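Local coordinates for Xaa-Pro dipeptidase (Lactobacillus brevis, PDB 3I7M), which probably acts as a manganese-dependent metallopeptidase of family M24B that removes residues from peptide N-termini, and is represented here by its N-terminal creatinase/prolidase domain, at residues A[8-12]-A[129-134]; A[20-26]-A[103-109]. All coordinates share one frame; numbering follows the deposited sequence. Where two conformers were deposited one is given.

Contact 1 (8-12 with 129-134) packs the N-terminal helix 5-15 against the start of the last helix of this fragment, 131-136, its centre about 12 Å from the centre of the chain. It is apolar and aromatic across the gap, partly buried and partly at the surface. Contact 2 (20-26 with 103-109) lies nearer the middle, its centre about 7 Å from that of the chain, where strands 20-23 and 101-104 run side by side; it is held by backbone bonds, a buried carboxylate and waters. Helix 5-15 leads into strand 20-23, and Ile130 N is probably hydrogen-bonded to Ile104 O, joining the two contacts. Contact 2 is nested within the loop that contact 1 closes.

Contact 1: residues A[8-12]-A[129-134]; sequences QIQQW and DITSFI
Trp12 and Phe133 both hold CG anti to the backbone N (chi1 -179° and 177°), which sends each ring across to the opposite helix, the two side chains passing antiparallel to each other. The five-membered ring of the indole and the phenyl ring lie with centroids 4.2 Å apart and planes inclined by 36°. The root of the tryptophan joins in: Trp12 CB stands over the phenyl face as a CH-pi donor, 4.0 Å from the centroid of the Phe133 ring. The six-membered half of the indole is taken by Ile130. Its CG1, likewise anti to N, lies almost exactly on the ring normal, 3.7 Å from the centroid of that Trp12 ring, and Ile130 CD1 continues over the same face to reach Trp12 CE3 at 3.5 Å. An unbranched CG1-CD1 arm suits this place, since it lies flat along an aromatic face. The broad indole offers its two rings to two partners, Phe133 and Ile130, while the flat phenyl can take Trp12 CB on its face and Ile9 CG1 at its edge.

Ile9, one helical turn before Trp12, adds three carbon contacts. CG2 meets Ile130 CD1, CD1 meets Ile134 CD1, and CG1 lies 4.1 Å from Phe133 CE2. Ile9 also touches Leu32 and Val48, so helix 5-15 rests on helix 26-33 and the central sheet.

At the start of helix 131-136, Asp129 OD1 accepts from Thr131 N (3.0 Å) and, on its syn side, from Thr131 OG1 (2.7 Å), a capping bond backed by a hydroxyl. Lys106 N also donates to that oxygen. No hydrogen bond crosses between the two segments; the first and last helices of this creatinase/prolidase N-terminal fragment therefore meet through shape, dispersion and CH-pi contact, while polar bonding at the turn into helix 131-136 probably helps to hold Ile130 and Phe133 in place.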
# COMPACT_ATOMS: atom_id res chain seq x y z
N GLN A 8 -11.52 -7.73 5.01
CA GLN A 8 -10.88 -8.07 6.24
C GLN A 8 -9.76 -7.10 6.61
O GLN A 8 -9.65 -6.71 7.77
CB GLN A 8 -10.33 -9.50 6.20
CG GLN A 8 -11.41 -10.62 6.17
CD GLN A 8 -10.76 -12.00 6.02
OE1 GLN A 8 -10.04 -12.44 6.90
NE2 GLN A 8 -11.02 -12.67 4.92
N ILE A 9 -8.95 -6.73 5.62
CA ILE A 9 -7.88 -5.75 5.90
C ILE A 9 -8.43 -4.39 6.20
O ILE A 9 -7.92 -3.69 7.08
CB ILE A 9 -6.87 -5.70 4.76
CG1 ILE A 9 -6.18 -7.06 4.67
CG2 ILE A 9 -5.72 -4.71 5.04
CD1 ILE A 9 -5.47 -7.34 3.39
N GLN A 10 -9.46 -3.99 5.47
CA GLN A 10 -10.08 -2.72 5.75
C GLN A 10 -10.62 -2.69 7.17
O GLN A 10 -10.46 -1.72 7.90
CB GLN A 10 -11.19 -2.47 4.72
CG GLN A 10 -12.01 -1.28 5.07
CD GLN A 10 -12.94 -0.96 3.92
OE1 GLN A 10 -13.96 -1.63 3.73
NE2 GLN A 10 -12.56 0.02 3.11
N GLN A 11 -11.24 -3.80 7.57
CA GLN A 11 -11.81 -3.88 8.90
C GLN A 11 -10.73 -3.75 9.99
O GLN A 11 -10.88 -3.06 11.01
CB GLN A 11 -12.62 -5.18 9.05
CG GLN A 11 -13.26 -5.36 10.40
CD GLN A 11 -13.82 -6.76 10.58
OE1 GLN A 11 -13.15 -7.65 11.13
NE2 GLN A 11 -15.05 -6.96 10.13
N TRP A 12 -9.63 -4.46 9.76
CA TRP A 12 -8.49 -4.45 10.68
C TRP A 12 -7.97 -3.02 10.81
O TRP A 12 -7.68 -2.55 11.90
CB TRP A 12 -7.39 -5.42 10.19
CG TRP A 12 -6.20 -5.51 11.08
CD1 TRP A 12 -5.95 -6.43 12.04
CD2 TRP A 12 -5.05 -4.59 11.11
NE1 TRP A 12 -4.73 -6.18 12.63
CE2 TRP A 12 -4.17 -5.05 12.10
CE3 TRP A 12 -4.68 -3.48 10.35
CZ2 TRP A 12 -2.97 -4.41 12.39
CZ3 TRP A 12 -3.53 -2.83 10.66
CH2 TRP A 12 -2.67 -3.28 11.68
N ASP A 129 1.78 -2.47 13.03
CA ASP A 129 2.41 -3.53 12.28
C ASP A 129 1.33 -4.52 11.94
O ASP A 129 0.71 -5.10 12.80
CB ASP A 129 3.54 -4.16 13.09
CG ASP A 129 4.41 -5.08 12.28
OD1 ASP A 129 4.15 -5.27 11.09
OD2 ASP A 129 5.39 -5.58 12.87
N ILE A 130 1.10 -4.71 10.64
CA ILE A 130 0.13 -5.69 10.15
C ILE A 130 0.76 -7.04 9.81
O ILE A 130 0.05 -7.96 9.42
CB ILE A 130 -0.71 -5.11 8.97
CG1 ILE A 130 -2.03 -5.83 8.78
CG2 ILE A 130 0.15 -5.00 7.68
CD1 ILE A 130 -2.96 -5.14 7.83
N THR A 131 2.07 -7.18 10.09
CA THR A 131 2.80 -8.41 9.75
C THR A 131 2.09 -9.67 10.28
O THR A 131 1.81 -10.59 9.53
CB THR A 131 4.23 -8.34 10.27
OG1 THR A 131 4.91 -7.32 9.55
CG2 THR A 131 4.97 -9.73 10.05
N SER A 132 1.78 -9.68 11.58
CA SER A 132 1.18 -10.84 12.20
C SER A 132 -0.23 -11.13 11.65
O SER A 132 -0.61 -12.31 11.42
CB SER A 132 1.12 -10.64 13.71
OG SER A 132 0.42 -11.71 14.29
N PHE A 133 -1.04 -10.07 11.48
CA PHE A 133 -2.41 -10.20 10.94
C PHE A 133 -2.38 -10.87 9.52
O PHE A 133 -3.10 -11.84 9.20
CB PHE A 133 -3.16 -8.90 10.91
CG PHE A 133 -4.57 -9.01 10.29
CD1 PHE A 133 -5.66 -9.44 11.04
CD2 PHE A 133 -4.81 -8.67 8.98
CE1 PHE A 133 -6.93 -9.56 10.47
CE2 PHE A 133 -6.06 -8.77 8.42
CZ PHE A 133 -7.13 -9.22 9.17
N ILE A 134 -1.47 -10.38 8.67
CA ILE A 134 -1.34 -10.93 7.32
C ILE A 134 -0.87 -12.40 7.44
O ILE A 134 -1.32 -13.26 6.67
CB ILE A 134 -0.35 -10.10 6.47
CG1 ILE A 134 -0.84 -8.68 6.19
CG2 ILE A 134 0.04 -10.94 5.19
CD1 ILE A 134 -2.21 -8.52 5.56

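Contact 2: residues A[20-26]-A[103-109]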
# COMPACT_ATOMS: atom_id res chain seq x y z
N MSE A 20 -4.68 4.48 7.21
CA MSE A 20 -4.47 3.64 6.03
C MSE A 20 -3.50 2.56 6.42
O MSE A 20 -2.77 2.65 7.40
CB MSE A 20 -3.97 4.37 4.83
CG MSE A 20 -2.63 4.98 5.08
SE MSE A 20 -2.09 6.14 3.63
CE MSE A 20 -0.33 6.36 4.07
N THR A 21 -3.51 1.50 5.60
CA THR A 21 -2.54 0.42 5.64
C THR A 21 -1.77 0.43 4.33
O THR A 21 -2.41 0.41 3.26
CB THR A 21 -3.26 -0.86 5.88
OG1 THR A 21 -3.74 -0.86 7.24
CG2 THR A 21 -2.35 -2.05 5.71
N TYR A 22 -0.44 0.39 4.41
CA TYR A 22 0.44 0.39 3.23
C TYR A 22 1.05 -0.97 3.14
O TYR A 22 1.90 -1.32 4.00
CB TYR A 22 1.47 1.50 3.41
CG TYR A 22 2.44 1.58 2.25
CD1 TYR A 22 2.17 2.42 1.18
CD2 TYR A 22 3.65 0.96 2.31
CE1 TYR A 22 3.05 2.46 0.11
CE2 TYR A 22 4.56 1.02 1.21
CZ TYR A 22 4.22 1.82 0.17
OH TYR A 22 5.10 1.86 -0.93
N LEU A 23 0.67 -1.79 2.16
CA LEU A 23 1.19 -3.17 1.96
C LEU A 23 2.27 -3.12 0.88
O LEU A 23 2.04 -2.53 -0.21
CB LEU A 23 0.06 -4.05 1.54
CG LEU A 23 -1.04 -4.20 2.59
CD1 LEU A 23 -2.13 -5.10 1.98
CD2 LEU A 23 -0.57 -4.70 3.94
N SER A 24 3.42 -3.68 1.23
CA SER A 24 4.62 -3.67 0.37
C SER A 24 5.19 -5.05 0.12
O SER A 24 6.14 -5.15 -0.70
CB SER A 24 5.68 -2.79 1.04
OG SER A 24 5.97 -3.26 2.37
N ASN A 25 4.78 -6.07 0.86
CA ASN A 25 5.38 -7.39 0.74
C ASN A 25 4.85 -8.03 -0.55
O ASN A 25 3.67 -8.20 -0.65
CB ASN A 25 5.07 -8.23 1.99
CG ASN A 25 5.73 -9.56 2.02
OD1 ASN A 25 6.30 -10.04 1.01
ND2 ASN A 25 5.71 -10.17 3.17
N PRO A 26 5.75 -8.35 -1.51
CA PRO A 26 5.21 -8.93 -2.75
C PRO A 26 4.39 -10.20 -2.47
O PRO A 26 3.47 -10.49 -3.23
CB PRO A 26 6.44 -9.26 -3.57
CG PRO A 26 7.57 -8.46 -2.97
CD PRO A 26 7.21 -8.15 -1.55
N ALA A 103 -0.41 1.79 9.20
CA ALA A 103 0.07 0.43 9.38
C ALA A 103 0.91 0.03 8.18
O ALA A 103 0.59 0.38 7.04
CB ALA A 103 -1.11 -0.51 9.51
N ILE A 104 2.01 -0.66 8.48
CA ILE A 104 2.93 -1.18 7.46
C ILE A 104 3.26 -2.65 7.81
O ILE A 104 2.98 -3.11 8.94
CB ILE A 104 4.21 -0.34 7.30
CG1 ILE A 104 4.83 -0.06 8.65
CG2 ILE A 104 3.86 0.97 6.56
CD1 ILE A 104 6.23 0.43 8.57
N GLU A 105 3.90 -3.36 6.91
CA GLU A 105 4.38 -4.71 7.10
C GLU A 105 5.84 -4.55 7.54
O GLU A 105 6.80 -4.60 6.75
CB GLU A 105 4.32 -5.49 5.78
CG GLU A 105 2.87 -5.64 5.36
CD GLU A 105 2.76 -6.47 4.12
OE1 GLU A 105 2.84 -5.91 2.99
OE2 GLU A 105 2.52 -7.70 4.24
N LYS A 106 6.03 -4.38 8.83
CA LYS A 106 7.34 -4.00 9.34
C LYS A 106 8.38 -5.08 9.19
O LYS A 106 9.58 -4.81 9.14
CB LYS A 106 7.26 -3.61 10.82
CG LYS A 106 6.45 -2.38 10.98
CD LYS A 106 6.52 -1.76 12.42
CE LYS A 106 5.91 -0.36 12.49
NZ LYS A 106 6.01 0.24 13.93
N GLY A 107 8.01 -6.35 9.12
CA GLY A 107 8.98 -7.40 8.91
C GLY A 107 9.64 -7.38 7.57
O GLY A 107 10.74 -7.93 7.40
N GLN A 108 9.03 -6.73 6.59
CA GLN A 108 9.53 -6.68 5.21
C GLN A 108 9.96 -5.27 4.80
O GLN A 108 10.91 -5.17 4.02
CB GLN A 108 8.46 -7.26 4.25
CG GLN A 108 8.87 -7.24 2.78
CD GLN A 108 8.59 -5.97 2.05
OE1 GLN A 108 9.16 -5.73 0.93
NE2 GLN A 108 7.68 -5.27 2.53
N LEU A 109 9.26 -4.22 5.19
CA LEU A 109 9.49 -2.88 4.62
C LEU A 109 10.82 -2.34 5.12
O LEU A 109 11.07 -2.34 6.35
CB LEU A 109 8.33 -1.97 4.96
CG LEU A 109 8.39 -0.60 4.29
CD1 LEU A 109 8.37 -0.71 2.78
CD2 LEU A 109 7.28 0.31 4.80
O HOH W 1 4.45 -2.12 4.40
O HOH W 2 4.19 -9.25 5.55
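Glu105 OE1 is gripped by two successive backbone amides, Ser24 N and Asn25 N, each 2.9 Å away. Ser24 N approaches nearly along the C-O axis on a bent hydrogen bond (137°), whereas Asn25 N comes from above the carboxylate plane on a straighter one (169°). An extended glutamate suits this place because its carboxylate can span from the end of one strand to the turn after its neighbour. The other oxygen, OE2, bonds to Thr28 OG1 and accepts a hydrogen bond from water 2, which in turn accepts one from Asn25 ND2. So many donors around a buried carboxylate probably favour its ionised form.

Asn25 is the N-cap of helix 26-33, its OD1 accepting from Lys27 N, and its amide stacks on that of Gln108 with planes 17° apart. Gln108, bent at its second torsion, directs NE2 to Ser24 OG at 2.6 Å, a short and clearly bent bond, with the hydroxyl oxygen close to the amide plane.

These turns follow two adjacent, parallel interior strands of the domain's mixed sheet, 20-23 and 101-104. Ala103 N bonds to Met20 O (3.1 Å), and Tyr22 N to Ala103 O (2.8 Å). Thr21 and Ala103 share one face of the sheet, where the small Ala103 CB sits beside Thr21 OG1, itself bonded to Thr13 of helix 5-15. On the other face Tyr22 CB packs against Ile104 CG2, and the tyrosine also touches Trp85 and Ile88 of helix 84-94. Beyond the paired residues the strands part, and water 1 bridges them: it donates to Tyr22 O, accepts from Glu105 N and bonds to Ser24 OG.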